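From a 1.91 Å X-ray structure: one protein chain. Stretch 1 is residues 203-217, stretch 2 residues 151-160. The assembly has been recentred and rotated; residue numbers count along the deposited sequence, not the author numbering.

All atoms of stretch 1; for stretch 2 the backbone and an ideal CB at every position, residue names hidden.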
ATOM      1  N   GLU A 203      -2.429 -10.908  15.932  1.00 16.02           N
ATOM      2  CA  GLU A 203      -3.244 -10.933  14.704  1.00 16.50           C
ATOM      3  C   GLU A 203      -2.535 -11.748  13.606  1.00 16.64           C
ATOM      4  O   GLU A 203      -3.158 -12.579  12.902  1.00 14.99           O
ATOM      5  CB  GLU A 203      -3.561  -9.494  14.242  1.00 15.86           C
ATOM      6  CG  GLU A 203      -4.633  -8.822  15.111  1.00 17.20           C
ATOM      7  CD  GLU A 203      -4.635  -7.293  15.107  1.00 14.58           C
ATOM      8  OE1 GLU A 203      -5.449  -6.728  15.879  1.00 12.63           O
ATOM      9  OE2 GLU A 203      -3.860  -6.650  14.355  1.00 13.15           O
ATOM     10  N   LEU A 204      -1.232 -11.511  13.469  1.00 17.52           N
ATOM     11  CA  LEU A 204      -0.422 -12.263  12.510  1.00 19.02           C
ATOM     12  C   LEU A 204      -0.424 -13.739  12.897  1.00 17.86           C
ATOM     13  O   LEU A 204      -0.657 -14.613  12.058  1.00 18.73           O
ATOM     14  CB  LEU A 204       1.024 -11.743  12.450  1.00 17.74           C
ATOM     15  CG  LEU A 204       1.898 -12.746  11.693  1.00 19.92           C
ATOM     16  CD1 LEU A 204       1.610 -12.616  10.204  1.00 21.37           C
ATOM     17  CD2 LEU A 204       3.378 -12.610  12.020  1.00 19.34           C
ATOM     18  N   GLU A 205      -0.193 -14.002  14.176  1.00 18.52           N
ATOM     19  CA  GLU A 205      -0.159 -15.389  14.655  1.00 20.37           C
ATOM     20  C   GLU A 205      -1.436 -16.144  14.265  1.00 18.58           C
ATOM     21  O   GLU A 205      -1.362 -17.264  13.767  1.00 18.26           O
ATOM     22  CB  GLU A 205       0.096 -15.437  16.172  1.00 21.46           C
ATOM     23  CG  GLU A 205       0.830 -16.688  16.602  1.00 30.53           C
ATOM     24  CD  GLU A 205       2.047 -16.413  17.499  1.00 39.02           C
ATOM     25  OE1 GLU A 205       2.425 -17.341  18.242  1.00 34.99           O
ATOM     26  OE2 GLU A 205       2.631 -15.284  17.475  1.00 43.89           O
ATOM     27  N   GLN A 206      -2.593 -15.508  14.455  1.00 17.41           N
ATOM     28  CA  GLN A 206      -3.867 -16.176  14.221  1.00 16.11           C
ATOM     29  C   GLN A 206      -4.232 -16.263  12.745  1.00 16.07           C
ATOM     30  O   GLN A 206      -4.910 -17.201  12.331  1.00 20.15           O
ATOM     31  CB  GLN A 206      -5.002 -15.577  15.071  1.00 17.90           C
ATOM     32  CG  GLN A 206      -4.707 -15.572  16.579  1.00 19.06           C
ATOM     33  CD  GLN A 206      -4.356 -16.944  17.164  1.00 22.78           C
ATOM     34  OE1 GLN A 206      -3.622 -17.045  18.171  1.00 25.03           O
ATOM     35  NE2 GLN A 206      -4.886 -18.005  16.552  1.00 22.38           N
ATOM     36  N   ALA A 207      -3.784 -15.291  11.947  1.00 16.04           N
ATOM     37  CA  ALA A 207      -3.981 -15.362  10.500  1.00 16.01           C
ATOM     38  C   ALA A 207      -3.184 -16.543   9.950  1.00 17.24           C
ATOM     39  O   ALA A 207      -3.630 -17.248   9.017  1.00 19.92           O
ATOM     40  CB  ALA A 207      -3.548 -14.066   9.843  1.00 15.33           C
ATOM     41  N   SER A 208      -2.009 -16.755  10.545  1.00 15.92           N
ATOM     42  CA  SER A 208      -1.104 -17.845  10.143  1.00 17.24           C
ATOM     43  C   SER A 208      -1.623 -19.196  10.616  1.00 18.94           C
ATOM     44  O   SER A 208      -1.699 -20.137   9.830  1.00 21.42           O
ATOM     45  CB  SER A 208       0.321 -17.597  10.675  1.00 18.17           C
ATOM     46  OG  SER A 208       1.228 -18.603  10.241  1.00 17.76           O
ATOM     47  N   ARG A 209      -1.996 -19.305  11.892  1.00 19.81           N
ATOM     48  CA  ARG A 209      -2.382 -20.627  12.402  1.00 21.18           C
ATOM     49  C   ARG A 209      -3.845 -20.966  12.101  1.00 21.48           C
ATOM     50  O   ARG A 209      -4.183 -22.126  11.998  1.00 19.44           O
ATOM     51  CB  ARG A 209      -2.059 -20.827  13.882  1.00 21.03           C
ATOM     52  CG  ARG A 209      -2.801 -19.926  14.848  1.00 25.32           C
ATOM     53  CD  ARG A 209      -2.486 -20.314  16.307  1.00 29.31           C
ATOM     54  NE  ARG A 209      -3.092 -21.607  16.612  1.00 30.19           N
ATOM     55  CZ  ARG A 209      -4.378 -21.783  16.918  1.00 32.98           C
ATOM     56  NH1 ARG A 209      -4.848 -22.997  17.155  1.00 29.22           N
ATOM     57  NH2 ARG A 209      -5.199 -20.748  16.984  1.00 31.07           N
ATOM     58  N   TRP A 210      -4.686 -19.946  11.944  1.00 23.54           N
ATOM     59  CA  TRP A 210      -6.112 -20.166  11.741  1.00 24.49           C
ATOM     60  C   TRP A 210      -6.593 -19.736  10.368  1.00 24.34           C
ATOM     61  O   TRP A 210      -6.780 -20.568   9.503  1.00 25.26           O
ATOM     62  CB  TRP A 210      -6.919 -19.534  12.873  1.00 22.88           C
ATOM     63  CG  TRP A 210      -8.409 -19.511  12.615  1.00 25.42           C
ATOM     64  CD1 TRP A 210      -9.266 -20.596  12.374  1.00 29.37           C
ATOM     65  CD2 TRP A 210      -9.258 -18.334  12.578  1.00 25.78           C
ATOM     66  NE1 TRP A 210     -10.560 -20.164  12.180  1.00 31.78           N
ATOM     67  CE2 TRP A 210     -10.621 -18.815  12.282  1.00 30.17           C
ATOM     68  CE3 TRP A 210      -9.037 -16.963  12.722  1.00 20.99           C
ATOM     69  CZ2 TRP A 210     -11.689 -17.944  12.168  1.00 28.28           C
ATOM     70  CZ3 TRP A 210     -10.141 -16.097  12.604  1.00 21.66           C
ATOM     71  CH2 TRP A 210     -11.421 -16.580  12.326  1.00 20.51           C
ATOM     72  N   ASN A 211      -6.839 -18.448  10.161  1.00 22.67           N
ATOM     73  CA  ASN A 211      -7.038 -17.946   8.787  1.00 27.02           C
ATOM     74  C   ASN A 211      -7.069 -16.431   8.594  1.00 19.07           C
ATOM     75  O   ASN A 211      -7.709 -15.702   9.352  1.00 20.20           O
ATOM     76  CB  ASN A 211      -8.112 -18.741   7.984  1.00 34.36           C
ATOM     77  CG  ASN A 211      -9.464 -18.056   7.905  1.00 33.48           C
ATOM     78  OD1 ASN A 211      -9.634 -17.050   7.220  1.00 28.67           O
ATOM     79  ND2 ASN A 211     -10.456 -18.665   8.528  1.00 42.37           N
ATOM     80  N   GLY A 212      -6.343 -15.982   7.578  1.00 16.12           N
ATOM     81  CA  GLY A 212      -6.136 -14.566   7.320  1.00 16.52           C
ATOM     82  C   GLY A 212      -7.404 -13.791   7.042  1.00 15.90           C
ATOM     83  O   GLY A 212      -7.577 -12.691   7.543  1.00 16.35           O
ATOM     84  N   ARG A 213      -8.287 -14.370   6.230  1.00 16.62           N
ATOM     85  CA  ARG A 213      -9.551 -13.741   5.884  1.00 18.32           C
ATOM     86  C   ARG A 213     -10.429 -13.573   7.121  1.00 16.78           C
ATOM     87  O   ARG A 213     -11.057 -12.522   7.318  1.00 17.81           O
ATOM     88  CB  ARG A 213     -10.223 -14.623   4.839  1.00 25.00           C
ATOM     89  CG  ARG A 213     -11.533 -14.119   4.303  1.00 31.48           C
ATOM     90  CD  ARG A 213     -12.077 -15.089   3.247  1.00 38.89           C
ATOM     91  NE  ARG A 213     -11.025 -15.759   2.480  1.00 43.80           N
ATOM     92  CZ  ARG A 213     -10.239 -15.167   1.584  1.00 45.40           C
ATOM     93  NH1 ARG A 213     -10.357 -13.867   1.340  1.00 44.00           N
ATOM     94  NH2 ARG A 213      -9.321 -15.877   0.938  1.00 47.85           N
ATOM     95  N   GLY A 214     -10.447 -14.592   7.976  1.00 16.62           N
ATOM     96  CA  GLY A 214     -11.211 -14.534   9.236  1.00 16.73           C
ATOM     97  C   GLY A 214     -10.686 -13.438  10.177  1.00 17.03           C
ATOM     98  O   GLY A 214     -11.471 -12.735  10.830  1.00 16.60           O
ATOM     99  N   VAL A 215      -9.367 -13.272  10.250  1.00 16.19           N
ATOM    100  CA  VAL A 215      -8.790 -12.145  11.026  1.00 16.04           C
ATOM    101  C   VAL A 215      -9.130 -10.772  10.388  1.00 15.26           C
ATOM    102  O   VAL A 215      -9.478  -9.819  11.104  1.00 14.37           O
ATOM    103  CB  VAL A 215      -7.259 -12.293  11.248  1.00 16.19           C
ATOM    104  CG1 VAL A 215      -6.706 -11.093  11.997  1.00 16.56           C
ATOM    105  CG2 VAL A 215      -6.943 -13.581  12.003  1.00 15.54           C
ATOM    106  N   LEU A 216      -9.028 -10.666   9.061  1.00 14.18           N
ATOM    107  CA  LEU A 216      -9.411  -9.410   8.374  1.00 14.21           C
ATOM    108  C   LEU A 216     -10.874  -9.067   8.645  1.00 15.77           C
ATOM    109  O   LEU A 216     -11.219  -7.894   8.856  1.00 15.36           O
ATOM    110  CB  LEU A 216      -9.199  -9.510   6.866  1.00 15.46           C
ATOM    111  CG  LEU A 216      -7.727  -9.566   6.448  1.00 15.46           C
ATOM    112  CD1 LEU A 216      -7.574  -9.928   4.980  1.00 16.92           C
ATOM    113  CD2 LEU A 216      -6.971  -8.279   6.795  1.00 14.31           C
ATOM    114  N   ASN A 217     -11.724 -10.099   8.653  1.00 15.94           N
ATOM    115  CA  ASN A 217     -13.139  -9.912   8.912  1.00 17.95           C
ATOM    116  C   ASN A 217     -13.377  -9.357  10.299  1.00 18.71           C
ATOM    117  O   ASN A 217     -14.253  -8.483  10.467  1.00 19.71           O
ATOM    118  CB  ASN A 217     -13.914 -11.216   8.754  1.00 21.71           C
ATOM    119  CG  ASN A 217     -14.276 -11.516   7.311  1.00 29.04           C
ATOM    120  OD1 ASN A 217     -14.322 -10.614   6.466  1.00 34.18           O
ATOM    121  ND2 ASN A 217     -14.544 -12.794   7.015  1.00 37.37           N
ATOM    122  N   UNK A 151      -1.932 -13.087  -2.435  1.00 22.23           N
ATOM    123  CA  UNK A 151      -3.369 -13.354  -2.590  1.00 24.53           C
ATOM    124  C   UNK A 151      -4.124 -12.780  -1.382  1.00 19.94           C
ATOM    125  O   UNK A 151      -3.550 -12.618  -0.298  1.00 18.65           O
ATOM    126  CB  UNK A 151      -3.634 -14.854  -2.729  1.00 24.53           C
ATOM    127  N   UNK A 152      -5.410 -12.512  -1.555  1.00 19.15           N
ATOM    128  CA  UNK A 152      -6.250 -12.062  -0.440  1.00 20.10           C
ATOM    129  C   UNK A 152      -6.284 -13.115   0.675  1.00 20.91           C
ATOM    130  O   UNK A 152      -6.501 -14.306   0.426  1.00 24.22           O
ATOM    131  CB  UNK A 152      -7.669 -11.764  -0.928  1.00 20.10           C
ATOM    132  N   UNK A 153      -6.031 -12.669   1.892  1.00 16.71           N
ATOM    133  CA  UNK A 153      -5.966 -13.571   3.017  1.00 18.21           C
ATOM    134  C   UNK A 153      -4.537 -13.915   3.431  1.00 15.74           C
ATOM    135  O   UNK A 153      -4.350 -14.410   4.529  1.00 17.59           O
ATOM    136  CB  UNK A 153      -6.731 -14.854   2.685  1.00 18.21           C
ATOM    137  N   UNK A 154      -3.547 -13.646   2.576  1.00 14.59           N
ATOM    138  CA  UNK A 154      -2.144 -13.976   2.860  1.00 16.22           C
ATOM    139  C   UNK A 154      -1.648 -13.128   4.022  1.00 14.82           C
ATOM    140  O   UNK A 154      -2.236 -12.061   4.351  1.00 14.00           O
ATOM    141  CB  UNK A 154      -1.267 -13.758   1.626  1.00 16.22           C
ATOM    142  N   UNK A 155      -0.572 -13.593   4.637  1.00 14.13           N
ATOM    143  CA  UNK A 155       0.107 -12.779   5.649  1.00 15.74           C
ATOM    144  C   UNK A 155       1.557 -12.607   5.224  1.00 15.99           C
ATOM    145  O   UNK A 155       2.097 -13.445   4.511  1.00 16.04           O
ATOM    146  CB  UNK A 155       0.014 -13.416   7.037  1.00 15.74           C
ATOM    147  N   UNK A 156       2.193 -11.539   5.683  1.00 15.90           N
ATOM    148  CA  UNK A 156       3.602 -11.359   5.436  1.00 14.27           C
ATOM    149  C   UNK A 156       4.264 -11.136   6.803  1.00 14.91           C
ATOM    150  O   UNK A 156       4.030 -10.091   7.436  1.00 14.70           O
ATOM    151  CB  UNK A 156       3.861 -10.197   4.474  1.00 14.27           C
ATOM    152  N   UNK A 157       5.075 -12.110   7.258  1.00 13.35           N
ATOM    153  CA  UNK A 157       5.719 -11.964   8.571  1.00 14.70           C
ATOM    154  C   UNK A 157       6.935 -11.055   8.443  1.00 15.41           C
ATOM    155  O   UNK A 157       8.085 -11.522   8.471  1.00 15.08           O
ATOM    156  CB  UNK A 157       6.126 -13.326   9.138  1.00 14.70           C
ATOM    157  N   UNK A 158       6.634  -9.762   8.292  1.00 13.70           N
ATOM    158  CA  UNK A 158       7.607  -8.682   8.084  1.00 14.93           C
ATOM    159  C   UNK A 158       8.553  -8.510   9.236  1.00 15.80           C
ATOM    160  O   UNK A 158       9.747  -8.221   9.052  1.00 15.30           O
ATOM    161  CB  UNK A 158       6.883  -7.358   7.834  1.00 14.93           C
ATOM    162  N   UNK A 159       8.019  -8.688  10.439  1.00 14.38           N
ATOM    163  CA  UNK A 159       8.803  -8.615  11.692  1.00 16.83           C
ATOM    164  C   UNK A 159       9.552  -7.308  11.924  1.00 17.75           C
ATOM    165  O   UNK A 159      10.668  -7.329  12.427  1.00 19.38           O
ATOM    166  CB  UNK A 159       9.820  -9.758  11.714  1.00 16.83           C
ATOM    167  N   UNK A 160       8.975  -6.179  11.522  1.00 17.78           N
ATOM    168  CA  UNK A 160       9.529  -4.866  11.874  1.00 20.12           C
ATOM    169  C   UNK A 160       8.511  -3.776  11.593  1.00 17.02           C
ATOM    170  O   UNK A 160       7.659  -3.914  10.697  1.00 16.14           O
ATOM    171  CB  UNK A 160      10.821  -4.594  11.102  1.00 20.12           C
TER

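Position 151 opens a type II beta turn that ends at 154. Its CB points sideways with nothing of stretch 1 within 5.5 Å, so the helix hardly restricts the choice. The residue is C151, which makes no contact with the helix.

At 152 the CB again points sideways, but it lies 4.1 Å from R213 NH1. The backbone carbonyl serves that arginine whatever the side chain: R213 NH2 donates a weak hydrogen bond to O of 152 (3.3 Å, 133°). Many residues would fit, including aliphatic and aromatic ones. The residue is F152, whose ring leads away from the helix.

Position 153 is the most restricted. With phi/psi of 101/-16, a CB would be jammed against the preceding carbonyl oxygen, which by itself calls for glycine; it would also sit a tight 3.3 Å from R213 NH2. The residue is G153. Here the two stretches come closest, CA of G212 to CA of G153 at 4.4 Å, and G212 CA makes a CA-H...O contact with G153 O (3.3 Å, 169°). A CB on G212 would clash with that same oxygen at 1.8 Å, so the close approach requires glycine at 212, while the backbone angles ask for it at 153.

The CB of 154 points away from the helix. The backbone closes the turn (N of 154 to O of 151, 3.1 Å); a side-chain acceptor, such as aspartate or asparagine, could also take N of 151. The residue is D154, whose OD1 accepts from C151 N (2.8 Å).

Position 155 faces the helix, its CB 3.6 Å from L204 CD1 and 4.6 Å from A207 CB. Small or medium apolar side chains would suit this surface; a polar one such as asparagine could also suit, reaching towards S208 OG through a water. The residue is N155. Its ND2 packs 3.5 Å from L204 CD1, and its OD1 accepts from a water (3.2 Å) that also hydrogen-bonds S208 OG (2.7 Å).

At 156 the CB points away, so the helix sets no preference; the residue is I156.

The CB of 157 lies 4.0 Å from L204 CD2, and phi of -80° permits proline as well as other small apolar residues. P157 makes the apolar contact, CB to L204 CD2, at 4.2 Å.

The CB of 158 points sideways with nothing of stretch 1 within 5.5 Å, so almost any residue would suit; W158 is deposited, and its ring leads away.

At 159, phi/psi of 57/36 would suit glycine, asparagine or aspartate, yet E205 offers a carboxylate to a long basic chain. R159 reaches back, placing its guanidinium face over L204 CD2 (NH1, 3.6 Å), while two waters link NH1 and NH2 to E205 OE2.

Position 160 is out of reach, so the helix sets no preference; K160 NZ donates to W158 O (3.0 Å).

Stretch 2 (151-160) CFGDNIPWRK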
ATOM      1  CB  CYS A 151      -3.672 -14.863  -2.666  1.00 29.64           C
ATOM      2  SG  CYS A 151      -2.601 -15.897  -3.712  1.00 48.40           S
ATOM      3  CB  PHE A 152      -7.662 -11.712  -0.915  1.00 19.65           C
ATOM      4  CG  PHE A 152      -7.685 -10.905  -2.177  1.00 19.29           C
ATOM      5  CD1 PHE A 152      -6.818  -9.811  -2.341  1.00 16.43           C
ATOM      6  CD2 PHE A 152      -8.559 -11.246  -3.228  1.00 21.98           C
ATOM      7  CE1 PHE A 152      -6.828  -9.064  -3.522  1.00 18.80           C
ATOM      8  CE2 PHE A 152      -8.574 -10.500  -4.413  1.00 20.60           C
ATOM      9  CZ  PHE A 152      -7.714  -9.411  -4.561  1.00 21.98           C
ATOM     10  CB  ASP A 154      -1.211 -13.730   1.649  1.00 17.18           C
ATOM     11  CG  ASP A 154      -1.307 -14.817   0.583  1.00 21.66           C
ATOM     12  OD1 ASP A 154      -0.693 -14.658  -0.506  1.00 24.25           O
ATOM     13  OD2 ASP A 154      -2.003 -15.824   0.812  1.00 26.83           O
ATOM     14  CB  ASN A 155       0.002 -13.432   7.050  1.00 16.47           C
ATOM     15  CG  ASN A 155       0.707 -14.787   7.140  1.00 19.61           C
ATOM     16  OD1 ASN A 155       0.095 -15.861   6.956  1.00 20.94           O
ATOM     17  ND2 ASN A 155       1.989 -14.751   7.429  1.00 18.46           N
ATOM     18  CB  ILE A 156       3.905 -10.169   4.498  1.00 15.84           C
ATOM     19  CG1 ILE A 156       3.101 -10.285   3.188  1.00 17.38           C
ATOM     20  CG2 ILE A 156       5.422 -10.084   4.275  1.00 15.73           C
ATOM     21  CD1 ILE A 156       3.143  -9.065   2.270  1.00 19.20           C
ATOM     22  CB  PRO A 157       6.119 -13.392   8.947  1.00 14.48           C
ATOM     23  CG  PRO A 157       6.240 -14.131   7.656  1.00 13.51           C
ATOM     24  CD  PRO A 157       5.361 -13.423   6.636  1.00 13.86           C
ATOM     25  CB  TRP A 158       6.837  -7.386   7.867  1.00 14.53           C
ATOM     26  CG  TRP A 158       7.592  -6.352   7.075  1.00 13.94           C
ATOM     27  CD1 TRP A 158       7.919  -5.060   7.470  1.00 15.80           C
ATOM     28  CD2 TRP A 158       8.109  -6.475   5.713  1.00 15.81           C
ATOM     29  NE1 TRP A 158       8.570  -4.390   6.470  1.00 16.34           N
ATOM     30  CE2 TRP A 158       8.737  -5.178   5.396  1.00 16.63           C
ATOM     31  CE3 TRP A 158       8.116  -7.489   4.748  1.00 14.60           C
ATOM     32  CZ2 TRP A 158       9.353  -4.932   4.164  1.00 17.39           C
ATOM     33  CZ3 TRP A 158       8.739  -7.225   3.509  1.00 15.15           C
ATOM     34  CH2 TRP A 158       9.334  -5.982   3.225  1.00 15.20           C
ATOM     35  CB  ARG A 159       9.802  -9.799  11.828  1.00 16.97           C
ATOM     36  CG  ARG A 159       9.159 -11.176  11.744  1.00 15.96           C
ATOM     37  CD  ARG A 159       8.133 -11.377  12.842  1.00 14.42           C
ATOM     38  NE  ARG A 159       7.683 -12.753  12.870  1.00 13.81           N
ATOM     39  CZ  ARG A 159       6.713 -13.225  13.649  1.00 13.37           C
ATOM     40  NH1 ARG A 159       6.028 -12.414  14.464  1.00 16.58           N
ATOM     41  NH2 ARG A 159       6.392 -14.510  13.564  1.00 15.26           N
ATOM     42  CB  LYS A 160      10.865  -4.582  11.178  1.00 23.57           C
ATOM     43  CG  LYS A 160      10.826  -4.747   9.686  1.00 24.11           C
ATOM     44  CD  LYS A 160      12.186  -5.090   9.070  1.00 25.17           C
ATOM     45  CE  LYS A 160      12.036  -5.264   7.555  1.00 28.03           C
ATOM     46  NZ  LYS A 160      11.416  -6.579   7.125  1.00 24.97           N
TER
HETATM   47  O   HOH W   1       1.767 -18.443   7.640  1.00 33.83           O
HETATM   48  O   HOH W   2       3.275 -13.359  15.599  1.00 27.84           O
HETATM   49  O   HOH W   3       5.104 -15.549  15.875  1.00 35.07           O
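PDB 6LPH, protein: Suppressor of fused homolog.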